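Local coordinates for uncharacterized protein (Bacteroides eggerthii DSM 20697, PDB 4ECO) that is of unknown function but, as a leucine-rich repeat protein, probably binds other proteins, at residues L191-V202 against S216-W227; I472-N483 against D505-P513. One frame throughout, in Å; residues are numbered along the deposited sequence.

Contact 1 of 2, residues L191-V202 against S216-W227; sequences LSNNITFVSKAV and SPFVAENICEAW. With NA (sodium ion), chain C.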
loop_
_atom_site.group_PDB
_atom_site.type_symbol
_atom_site.label_atom_id
_atom_site.label_comp_id
_atom_site.label_asym_id
_atom_site.label_seq_id
_atom_site.Cartn_x
_atom_site.Cartn_y
_atom_site.Cartn_z
ATOM N N LEU A 191 -17.184 -6.828 -14.139
ATOM C CA LEU A 191 -18.413 -6.596 -13.407
ATOM C C LEU A 191 -18.723 -7.725 -12.421
ATOM O O LEU A 191 -18.440 -8.895 -12.711
ATOM C CB LEU A 191 -19.588 -6.423 -14.394
ATOM C CG LEU A 191 -19.429 -5.322 -15.471
ATOM C CD1 LEU A 191 -20.618 -5.309 -16.405
ATOM C CD2 LEU A 191 -19.240 -3.921 -14.852
ATOM N N SER A 192 -19.302 -7.358 -11.249
ATOM C CA SER A 192 -19.750 -8.275 -10.186
ATOM C C SER A 192 -21.281 -8.327 -10.158
ATOM O O SER A 192 -21.888 -9.157 -9.466
ATOM C CB SER A 192 -19.217 -7.826 -8.827
ATOM O OG SER A 192 -19.917 -6.680 -8.361
ATOM N N ASN A 193 -21.899 -7.407 -10.903
ATOM C CA ASN A 193 -23.345 -7.237 -10.996
ATOM C C ASN A 193 -23.713 -6.493 -12.287
ATOM O O ASN A 193 -22.837 -5.946 -12.967
ATOM C CB ASN A 193 -23.849 -6.449 -9.768
ATOM C CG ASN A 193 -23.229 -5.068 -9.681
ATOM O OD1 ASN A 193 -23.573 -4.156 -10.432
ATOM N ND2 ASN A 193 -22.247 -4.908 -8.818
ATOM N N ASN A 194 -25.026 -6.404 -12.561
ATOM C CA ASN A 194 -25.539 -5.679 -13.702
ATOM C C ASN A 194 -26.548 -4.594 -13.228
ATOM O O ASN A 194 -27.644 -4.478 -13.779
ATOM C CB ASN A 194 -26.143 -6.629 -14.718
ATOM C CG ASN A 194 -26.177 -6.027 -16.092
ATOM O OD1 ASN A 194 -25.157 -5.972 -16.800
ATOM N ND2 ASN A 194 -27.340 -5.510 -16.467
ATOM N N ILE A 195 -26.161 -3.804 -12.192
ATOM C CA ILE A 195 -26.972 -2.694 -11.703
ATOM C C ILE A 195 -26.799 -1.566 -12.736
ATOM O O ILE A 195 -25.693 -1.075 -12.918
ATOM C CB ILE A 195 -26.612 -2.253 -10.249
ATOM C CG1 ILE A 195 -26.545 -3.400 -9.206
ATOM C CG2 ILE A 195 -27.454 -1.074 -9.770
ATOM C CD1 ILE A 195 -27.744 -4.141 -9.013
ATOM N N THR A 196 -27.876 -1.185 -13.434
ATOM C CA THR A 196 -27.812 -0.186 -14.500
ATOM C C THR A 196 -28.375 1.168 -14.076
ATOM O O THR A 196 -28.214 2.147 -14.800
ATOM C CB THR A 196 -28.572 -0.708 -15.731
ATOM O OG1 THR A 196 -29.914 -1.061 -15.359
ATOM C CG2 THR A 196 -27.877 -1.907 -16.373
ATOM N N PHE A 197 -29.006 1.235 -12.906
ATOM C CA PHE A 197 -29.640 2.446 -12.411
ATOM C C PHE A 197 -29.755 2.399 -10.882
ATOM O O PHE A 197 -29.966 1.324 -10.304
ATOM C CB PHE A 197 -31.049 2.569 -13.059
ATOM C CG PHE A 197 -31.723 3.903 -12.930
ATOM C CD1 PHE A 197 -32.453 4.225 -11.795
ATOM C CD2 PHE A 197 -31.636 4.843 -13.948
ATOM C CE1 PHE A 197 -33.031 5.485 -11.652
ATOM C CE2 PHE A 197 -32.229 6.097 -13.811
ATOM C CZ PHE A 197 -32.935 6.404 -12.668
ATOM N N VAL A 198 -29.611 3.566 -10.232
ATOM C CA VAL A 198 -29.781 3.729 -8.786
ATOM C C VAL A 198 -30.689 4.926 -8.606
ATOM O O VAL A 198 -30.383 6.020 -9.098
ATOM C CB VAL A 198 -28.492 3.836 -7.919
ATOM C CG1 VAL A 198 -28.839 3.728 -6.438
ATOM C CG2 VAL A 198 -27.482 2.764 -8.282
ATOM N N SER A 199 -31.821 4.699 -7.921
ATOM C CA SER A 199 -32.862 5.675 -7.647
ATOM C C SER A 199 -32.368 6.881 -6.805
ATOM O O SER A 199 -31.543 6.754 -5.896
ATOM C CB SER A 199 -34.017 4.990 -6.916
ATOM O OG SER A 199 -35.007 5.889 -6.448
ATOM N N LYS A 200 -32.929 8.045 -7.123
ATOM C CA LYS A 200 -32.802 9.332 -6.463
ATOM C C LYS A 200 -33.158 9.209 -4.973
ATOM O O LYS A 200 -32.609 9.937 -4.144
ATOM C CB LYS A 200 -33.813 10.258 -7.172
ATOM C CG LYS A 200 -33.772 11.737 -6.858
ATOM C CD LYS A 200 -34.850 12.449 -7.655
ATOM C CE LYS A 200 -34.950 13.910 -7.287
ATOM N NZ LYS A 200 -35.951 14.647 -8.119
ATOM N N ALA A 201 -34.081 8.258 -4.653
ATOM C CA ALA A 201 -34.704 7.958 -3.353
ATOM C C ALA A 201 -33.716 7.786 -2.201
ATOM O O ALA A 201 -34.139 7.956 -1.064
ATOM C CB ALA A 201 -35.564 6.705 -3.451
ATOM N N VAL A 202 -32.418 7.498 -2.479
ATOM C CA VAL A 202 -31.349 7.338 -1.486
ATOM C C VAL A 202 -31.278 8.632 -0.565
ATOM O O VAL A 202 -30.983 8.512 0.630
ATOM C CB VAL A 202 -30.008 7.001 -2.202
ATOM C CG1 VAL A 202 -28.827 6.967 -1.236
ATOM C CG2 VAL A 202 -30.120 5.665 -2.918
ATOM N N SER A 216 -20.105 -2.238 -11.334
ATOM C CA SER A 216 -21.407 -2.019 -11.964
ATOM C C SER A 216 -21.281 -1.395 -13.330
ATOM O O SER A 216 -20.390 -0.570 -13.542
ATOM C CB SER A 216 -22.279 -1.117 -11.089
ATOM O OG SER A 216 -22.865 -1.807 -9.994
ATOM N N PRO A 217 -22.195 -1.719 -14.262
ATOM C CA PRO A 217 -22.080 -1.158 -15.618
ATOM C C PRO A 217 -22.818 0.164 -15.816
ATOM O O PRO A 217 -22.883 0.646 -16.959
ATOM C CB PRO A 217 -22.719 -2.237 -16.486
ATOM C CG PRO A 217 -23.701 -2.909 -15.603
ATOM C CD PRO A 217 -23.295 -2.706 -14.183
ATOM N N PHE A 218 -23.373 0.753 -14.730
ATOM C CA PHE A 218 -24.153 1.985 -14.873
ATOM C C PHE A 218 -23.278 3.180 -15.284
ATOM O O PHE A 218 -22.056 3.151 -15.143
ATOM C CB PHE A 218 -24.953 2.330 -13.597
ATOM C CG PHE A 218 -24.265 2.176 -12.257
ATOM C CD1 PHE A 218 -22.957 2.626 -12.066
ATOM C CD2 PHE A 218 -24.959 1.688 -11.155
ATOM C CE1 PHE A 218 -22.344 2.537 -10.814
ATOM C CE2 PHE A 218 -24.334 1.592 -9.906
ATOM C CZ PHE A 218 -23.030 2.025 -9.740
ATOM N N VAL A 219 -23.938 4.208 -15.829
ATOM C CA VAL A 219 -23.340 5.475 -16.254
ATOM C C VAL A 219 -23.563 6.490 -15.124
ATOM O O VAL A 219 -24.515 6.346 -14.355
ATOM C CB VAL A 219 -23.874 5.965 -17.634
ATOM C CG1 VAL A 219 -23.385 5.062 -18.759
ATOM C CG2 VAL A 219 -25.397 6.070 -17.651
ATOM N N ALA A 220 -22.682 7.496 -15.021
ATOM C CA ALA A 220 -22.668 8.516 -13.961
ATOM C C ALA A 220 -24.031 9.191 -13.722
ATOM O O ALA A 220 -24.428 9.344 -12.564
ATOM C CB ALA A 220 -21.645 9.572 -14.283
ATOM N N GLU A 221 -24.753 9.541 -14.804
ATOM C CA GLU A 221 -26.046 10.239 -14.751
ATOM C C GLU A 221 -27.194 9.343 -14.223
ATOM O O GLU A 221 -28.273 9.859 -13.929
ATOM C CB GLU A 221 -26.428 10.836 -16.132
ATOM C CG GLU A 221 -26.475 9.867 -17.312
ATOM C CD GLU A 221 -25.180 9.575 -18.058
ATOM O OE1 GLU A 221 -24.086 9.880 -17.528
ATOM O OE2 GLU A 221 -25.265 9.009 -19.173
ATOM N N ASN A 222 -26.965 8.025 -14.079
ATOM C CA ASN A 222 -28.004 7.110 -13.604
ATOM C C ASN A 222 -27.749 6.681 -12.155
ATOM O O ASN A 222 -28.432 5.785 -11.648
ATOM C CB ASN A 222 -28.122 5.912 -14.528
ATOM C CG ASN A 222 -28.833 6.251 -15.818
ATOM O OD1 ASN A 222 -29.536 7.270 -15.939
ATOM N ND2 ASN A 222 -28.696 5.376 -16.803
ATOM N N ILE A 223 -26.814 7.381 -11.470
ATOM C CA ILE A 223 -26.501 7.137 -10.061
ATOM C C ILE A 223 -27.155 8.235 -9.236
ATOM O O ILE A 223 -26.562 9.308 -9.058
ATOM C CB ILE A 223 -24.976 7.022 -9.749
ATOM C CG1 ILE A 223 -24.274 5.986 -10.654
ATOM C CG2 ILE A 223 -24.750 6.716 -8.261
ATOM C CD1 ILE A 223 -22.789 6.006 -10.570
ATOM N N CYS A 224 -28.400 7.975 -8.781
ATOM C CA CYS A 224 -29.192 8.798 -7.869
ATOM C C CYS A 224 -29.454 10.245 -8.381
ATOM O O CYS A 224 -29.501 11.200 -7.586
ATOM C CB CYS A 224 -28.536 8.821 -6.492
ATOM S SG CYS A 224 -28.288 7.180 -5.779
ATOM N N GLU A 225 -29.732 10.374 -9.688
ATOM C CA GLU A 225 -30.119 11.649 -10.297
ATOM C C GLU A 225 -31.644 11.744 -10.466
ATOM O O GLU A 225 -32.232 12.817 -10.271
ATOM C CB GLU A 225 -29.446 11.852 -11.653
ATOM C CG GLU A 225 -27.998 12.288 -11.571
ATOM C CD GLU A 225 -27.462 12.923 -12.836
ATOM O OE1 GLU A 225 -28.280 13.299 -13.711
ATOM O OE2 GLU A 225 -26.221 13.075 -12.937
ATOM N N ALA A 226 -32.274 10.616 -10.824
ATOM C CA ALA A 226 -33.693 10.562 -11.144
ATOM C C ALA A 226 -34.423 9.416 -10.458
ATOM O O ALA A 226 -33.805 8.499 -9.902
ATOM C CB ALA A 226 -33.847 10.410 -12.655
ATOM N N TRP A 227 -35.763 9.474 -10.521
ATOM C CA TRP A 227 -36.594 8.399 -10.017
ATOM C C TRP A 227 -36.425 7.198 -10.925
ATOM O O TRP A 227 -36.212 7.367 -12.132
ATOM C CB TRP A 227 -38.058 8.819 -9.933
ATOM C CG TRP A 227 -38.330 10.053 -9.129
ATOM C CD1 TRP A 227 -38.854 11.230 -9.586
ATOM C CD2 TRP A 227 -38.160 10.211 -7.716
ATOM N NE1 TRP A 227 -39.035 12.108 -8.543
ATOM C CE2 TRP A 227 -38.592 11.517 -7.384
ATOM C CE3 TRP A 227 -37.684 9.375 -6.689
ATOM C CZ2 TRP A 227 -38.544 12.010 -6.077
ATOM C CZ3 TRP A 227 -37.654 9.865 -5.393
ATOM C CH2 TRP A 227 -38.064 11.173 -5.103
HETATM NA NA NA C . -21.748 -9.643 -7.063
HETATM O O HOH W 1 -26.833 3.356 -16.575
HETATM O O HOH W 2 -30.506 8.227 -11.557
#

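Contact 2 of 2, residues I472-N483 against D505-P513; sequences IPKNSLKDENEN and DDFRATTLP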
loop_
_atom_site.group_PDB
_atom_site.type_symbol
_atom_site.label_atom_id
_atom_site.label_comp_id
_atom_site.label_asym_id
_atom_site.label_seq_id
_atom_site.Cartn_x
_atom_site.Cartn_y
_atom_site.Cartn_z
ATOM N N ILE A 472 32.699 4.006 -2.155
ATOM C CA ILE A 472 32.202 4.725 -0.979
ATOM C C ILE A 472 33.486 5.234 -0.303
ATOM O O ILE A 472 34.100 4.509 0.496
ATOM C CB ILE A 472 31.257 3.914 -0.027
ATOM C CG1 ILE A 472 30.333 2.876 -0.734
ATOM C CG2 ILE A 472 30.514 4.837 0.927
ATOM C CD1 ILE A 472 29.158 3.356 -1.492
ATOM N N PRO A 473 33.970 6.435 -0.713
ATOM C CA PRO A 473 35.260 6.926 -0.209
ATOM C C PRO A 473 35.263 7.359 1.262
ATOM O O PRO A 473 34.236 7.363 1.950
ATOM C CB PRO A 473 35.541 8.125 -1.107
ATOM C CG PRO A 473 34.206 8.606 -1.518
ATOM C CD PRO A 473 33.387 7.379 -1.688
ATOM N N LYS A 474 36.478 7.726 1.708
ATOM C CA LYS A 474 36.935 8.144 3.025
ATOM C C LYS A 474 35.808 8.773 3.858
ATOM O O LYS A 474 35.405 8.131 4.817
ATOM C CB LYS A 474 38.149 9.111 2.906
ATOM C CG LYS A 474 38.790 9.485 4.235
ATOM C CD LYS A 474 40.290 9.809 4.158
ATOM C CE LYS A 474 40.601 11.261 3.907
ATOM N NZ LYS A 474 41.920 11.648 4.479
ATOM N N ASN A 475 35.304 9.973 3.540
ATOM C CA ASN A 475 34.301 10.530 4.437
ATOM C C ASN A 475 32.914 10.531 3.789
ATOM O O ASN A 475 32.471 11.537 3.223
ATOM C CB ASN A 475 34.720 11.918 4.879
ATOM C CG ASN A 475 35.912 11.899 5.790
ATOM O OD1 ASN A 475 35.887 11.307 6.870
ATOM N ND2 ASN A 475 36.974 12.557 5.373
ATOM N N SER A 476 32.240 9.374 3.869
ATOM C CA SER A 476 30.918 9.183 3.300
ATOM C C SER A 476 29.869 8.994 4.387
ATOM O O SER A 476 28.715 9.360 4.174
ATOM C CB SER A 476 30.914 7.991 2.353
ATOM O OG SER A 476 31.709 8.216 1.199
ATOM N N LEU A 477 30.256 8.421 5.543
ATOM C CA LEU A 477 29.346 8.178 6.669
ATOM C C LEU A 477 29.754 9.001 7.898
ATOM O O LEU A 477 29.121 8.927 8.967
ATOM C CB LEU A 477 29.321 6.690 7.010
ATOM C CG LEU A 477 28.670 5.814 5.974
ATOM C CD1 LEU A 477 29.217 4.418 6.044
ATOM C CD2 LEU A 477 27.170 5.820 6.137
ATOM N N LYS A 478 30.817 9.795 7.728
ATOM C CA LYS A 478 31.362 10.649 8.770
ATOM C C LYS A 478 32.132 11.822 8.142
ATOM O O LYS A 478 32.326 11.856 6.918
ATOM C CB LYS A 478 32.267 9.826 9.719
ATOM C CG LYS A 478 33.574 9.284 9.116
ATOM C CD LYS A 478 34.595 9.090 10.249
ATOM C CE LYS A 478 36.022 8.859 9.816
ATOM N NZ LYS A 478 36.716 10.081 9.317
ATOM N N ASP A 479 32.513 12.803 8.992
ATOM C CA ASP A 479 33.423 13.914 8.670
ATOM C C ASP A 479 34.804 13.478 9.163
ATOM O O ASP A 479 34.877 12.621 10.041
ATOM C CB ASP A 479 32.954 15.259 9.274
ATOM C CG ASP A 479 31.771 15.942 8.582
ATOM O OD1 ASP A 479 31.430 15.548 7.436
ATOM O OD2 ASP A 479 31.215 16.891 9.167
ATOM N N GLU A 480 35.884 14.012 8.587
ATOM C CA GLU A 480 37.272 13.617 8.885
ATOM C C GLU A 480 37.543 13.333 10.372
ATOM O O GLU A 480 38.141 12.288 10.660
ATOM C CB GLU A 480 38.289 14.666 8.397
ATOM C CG GLU A 480 39.728 14.167 8.390
ATOM C CD GLU A 480 40.055 13.014 7.451
ATOM O OE1 GLU A 480 39.725 13.121 6.247
ATOM O OE2 GLU A 480 40.683 12.030 7.906
ATOM N N ASN A 481 37.141 14.228 11.298
ATOM C CA ASN A 481 37.486 13.985 12.697
ATOM C C ASN A 481 36.248 13.935 13.619
ATOM O O ASN A 481 36.392 14.025 14.849
ATOM C CB ASN A 481 38.482 15.056 13.180
ATOM C CG ASN A 481 39.746 15.135 12.343
ATOM O OD1 ASN A 481 39.974 16.116 11.615
ATOM N ND2 ASN A 481 40.581 14.092 12.402
ATOM N N GLU A 482 35.060 13.701 13.049
ATOM C CA GLU A 482 33.848 13.609 13.857
ATOM C C GLU A 482 32.806 12.701 13.186
ATOM O O GLU A 482 32.613 12.753 11.967
ATOM C CB GLU A 482 33.263 15.015 14.157
ATOM C CG GLU A 482 32.619 15.792 13.012
ATOM C CD GLU A 482 33.176 17.176 12.707
ATOM O OE1 GLU A 482 34.419 17.340 12.670
ATOM O OE2 GLU A 482 32.357 18.083 12.435
ATOM N N ASN A 483 32.163 11.844 13.995
ATOM C CA ASN A 483 31.090 10.954 13.535
ATOM C C ASN A 483 29.771 11.671 13.608
ATOM O O ASN A 483 29.673 12.664 14.326
ATOM C CB ASN A 483 31.024 9.677 14.364
ATOM C CG ASN A 483 31.896 8.566 13.882
ATOM O OD1 ASN A 483 32.007 8.308 12.693
ATOM N ND2 ASN A 483 32.462 7.821 14.811
ATOM N N ASP A 505 37.387 3.185 5.691
ATOM C CA ASP A 505 37.416 2.800 7.103
ATOM C C ASP A 505 36.154 3.268 7.814
ATOM O O ASP A 505 35.999 3.038 9.018
ATOM C CB ASP A 505 38.670 3.332 7.782
ATOM C CG ASP A 505 39.906 2.568 7.379
ATOM O OD1 ASP A 505 39.841 1.809 6.365
ATOM O OD2 ASP A 505 40.949 2.742 8.049
ATOM N N ASP A 506 35.226 3.863 7.036
ATOM C CA ASP A 506 33.895 4.256 7.468
ATOM C C ASP A 506 33.083 3.040 7.853
ATOM O O ASP A 506 32.041 3.193 8.477
ATOM C CB ASP A 506 33.146 5.010 6.339
ATOM C CG ASP A 506 33.533 6.450 6.073
ATOM O OD1 ASP A 506 34.489 6.947 6.727
ATOM O OD2 ASP A 506 32.882 7.088 5.211
ATOM N N PHE A 507 33.489 1.838 7.411
ATOM C CA PHE A 507 32.721 0.623 7.665
ATOM C C PHE A 507 33.231 -0.142 8.923
ATOM O O PHE A 507 32.548 -1.040 9.420
ATOM C CB PHE A 507 32.745 -0.248 6.418
ATOM C CG PHE A 507 31.905 0.358 5.308
ATOM C CD1 PHE A 507 32.464 1.250 4.395
ATOM C CD2 PHE A 507 30.552 0.041 5.181
ATOM C CE1 PHE A 507 31.685 1.813 3.385
ATOM C CE2 PHE A 507 29.777 0.595 4.157
ATOM C CZ PHE A 507 30.344 1.484 3.276
ATOM N N ARG A 508 34.369 0.288 9.489
ATOM C CA ARG A 508 34.926 -0.286 10.708
ATOM C C ARG A 508 34.034 0.096 11.915
ATOM O O ARG A 508 33.228 1.027 11.820
ATOM C CB ARG A 508 36.383 0.179 10.891
ATOM C CG ARG A 508 37.258 -0.224 9.700
ATOM C CD ARG A 508 38.716 0.169 9.824
ATOM N NE ARG A 508 39.381 -0.390 11.005
ATOM C CZ ARG A 508 39.781 -1.656 11.121
ATOM N NH1 ARG A 508 39.532 -2.534 10.150
ATOM N NH2 ARG A 508 40.400 -2.063 12.221
ATOM N N ALA A 509 34.158 -0.638 13.031
ATOM C CA ALA A 509 33.352 -0.463 14.245
ATOM C C ALA A 509 33.469 0.962 14.865
ATOM O O ALA A 509 32.662 1.333 15.732
ATOM C CB ALA A 509 33.765 -1.496 15.261
ATOM N N THR A 510 34.454 1.764 14.402
ATOM C CA THR A 510 34.671 3.131 14.874
ATOM C C THR A 510 33.523 4.073 14.456
ATOM O O THR A 510 33.288 5.093 15.104
ATOM C CB THR A 510 35.996 3.669 14.336
ATOM O OG1 THR A 510 35.958 3.728 12.894
ATOM C CG2 THR A 510 37.183 2.889 14.838
ATOM N N THR A 511 32.833 3.754 13.357
ATOM C CA THR A 511 31.755 4.613 12.872
ATOM C C THR A 511 30.423 3.803 12.878
ATOM O O THR A 511 29.394 4.341 13.314
ATOM C CB THR A 511 32.116 5.203 11.488
ATOM O OG1 THR A 511 31.938 4.192 10.526
ATOM C CG2 THR A 511 33.573 5.726 11.400
ATOM N N LEU A 512 30.481 2.501 12.458
ATOM C CA LEU A 512 29.379 1.519 12.402
ATOM C C LEU A 512 29.546 0.415 13.480
ATOM O O LEU A 512 29.785 -0.753 13.131
ATOM C CB LEU A 512 29.323 0.861 11.004
ATOM C CG LEU A 512 29.068 1.712 9.785
ATOM C CD1 LEU A 512 29.006 0.841 8.565
ATOM C CD2 LEU A 512 27.792 2.516 9.920
ATOM N N PRO A 513 29.459 0.743 14.793
ATOM C CA PRO A 513 29.712 -0.286 15.824
ATOM C C PRO A 513 28.669 -1.393 15.933
ATOM O O PRO A 513 28.955 -2.401 16.577
ATOM C CB PRO A 513 29.707 0.520 17.126
ATOM C CG PRO A 513 28.916 1.718 16.831
ATOM C CD PRO A 513 29.223 2.058 15.422
#

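Contact 1 of 2, residues L191-V202 against S216-W227
Val198 and Ile223 form a single beta bridge, flanked by three backbone hydrogen bonds: Val198 N to Asn222 O (2.9 Å, 164° at the hydrogen), Cys224 N to Val198 O and Lys200 N to Ala226 O. One water joins Thr196 O to Val219 N and Asn222 ND2. At the other end Ser216 OG donates to Asn193 OD1, which also takes Ile195 N on a lone pair, an Asx turn. Ser192 O and Glu117 bind the sodium ion.

Among apolar contacts, Val198 splits its branches, CG1 meeting Cys224 SG at 3.6 Å and CG2 meeting Phe218 CE2; Leu191 CD1 lies on Pro217 CB. The extended Lys200 chain, its CG anti to the backbone N (chi1 -171°), lays CD over the six-membered ring of Trp227, 3.9 Å from the centroid, in a CH-pi contact. Two backbone carbonyls border the Phe197 ring: Asn222 O over one face and Ala226 O at the edge.

Strand 194-198 pairs in parallel with strand 96-97, whose Arg96 makes a cation-pi contact with Phe197. The contact packs it against the loop after 210-214, a parallel strand of the leucine-rich repeat solenoid; Phe218 and Ile223 reach Met213 of that strand, and Trp227 packs on helix 233-238.

Contact 2 of 2, residues I472-N483 against D505-P513
Leu477 CD1 lies over one face of the Phe507 ring, displaced toward the rim and 4.2 Å from CZ, while Ile472 comes to the edge of the same ring, its CB 4.0 Å from CE1. The methyl of Leu477 also reaches Leu512 CD1, at a looser 4.4 Å. Phe507 and Leu512 both continue onto Ile493 of strand 492-494, so this small apolar cluster belongs to the interior of the repeat stack.

Next to it stands the buried carboxylate of Asp506, whose CB is directed toward 472-483 and whose CG lies anti to the carbonyl carbon (chi1 -76°). OD2 receives two successive backbone amides: Ser476 N at 2.7 Å, nearly in line with the C-O bond, and Leu477 N at 3.0 Å, from above the carboxylate plane. Ser476 OG turns back to donate to Pro473 O, within its own loop.

Farther out, the aliphatic part of Lys478 passes Asp506 and crosses Thr511 at about a right angle, CD to CG2 3.7 Å. Its NZ is held by Asn475 OD1 and by the carbonyls of Asp479 and Glu480, in the turn 479-482. At the rim, Asn483 ND2 donates to Thr510 O (2.9 Å, 140° at the hydrogen), and Asn483 OD1 rests against Thr511 CG2.

Two amides on one oxygen fix 475-477 to the 3-10 segment 505-507, which follows strand 492-494. Those N-H groups, with the nearby but non-contacting Lys478 amine, would probably stabilise negative charge on Asp506; the neighbouring carbonyl of Lys474 would work against it, so the ionisation is not settled.

Overall arrangement
The two contacts lie on opposite sides of the chain's centre, their centres about 64 Å apart and their nearest atoms about 49 Å, so neither touches the other. They come in series: contact 1 closes at 227, well before contact 2 opens at 472. What connects them is the run of parallel strands of the leucine-rich repeats, from 210-214, which lies between the two segments of contact 1, to 492-494, between those of contact 2. Each contact joins chain before such a strand to the loop after it. Contact 1 adds the separate 96-97/194-198 pair and the sodium site; contact 2 involves the small 478-479/482-483 hairpin. Both are thus local packing at distant points along one elongated, curved solenoid.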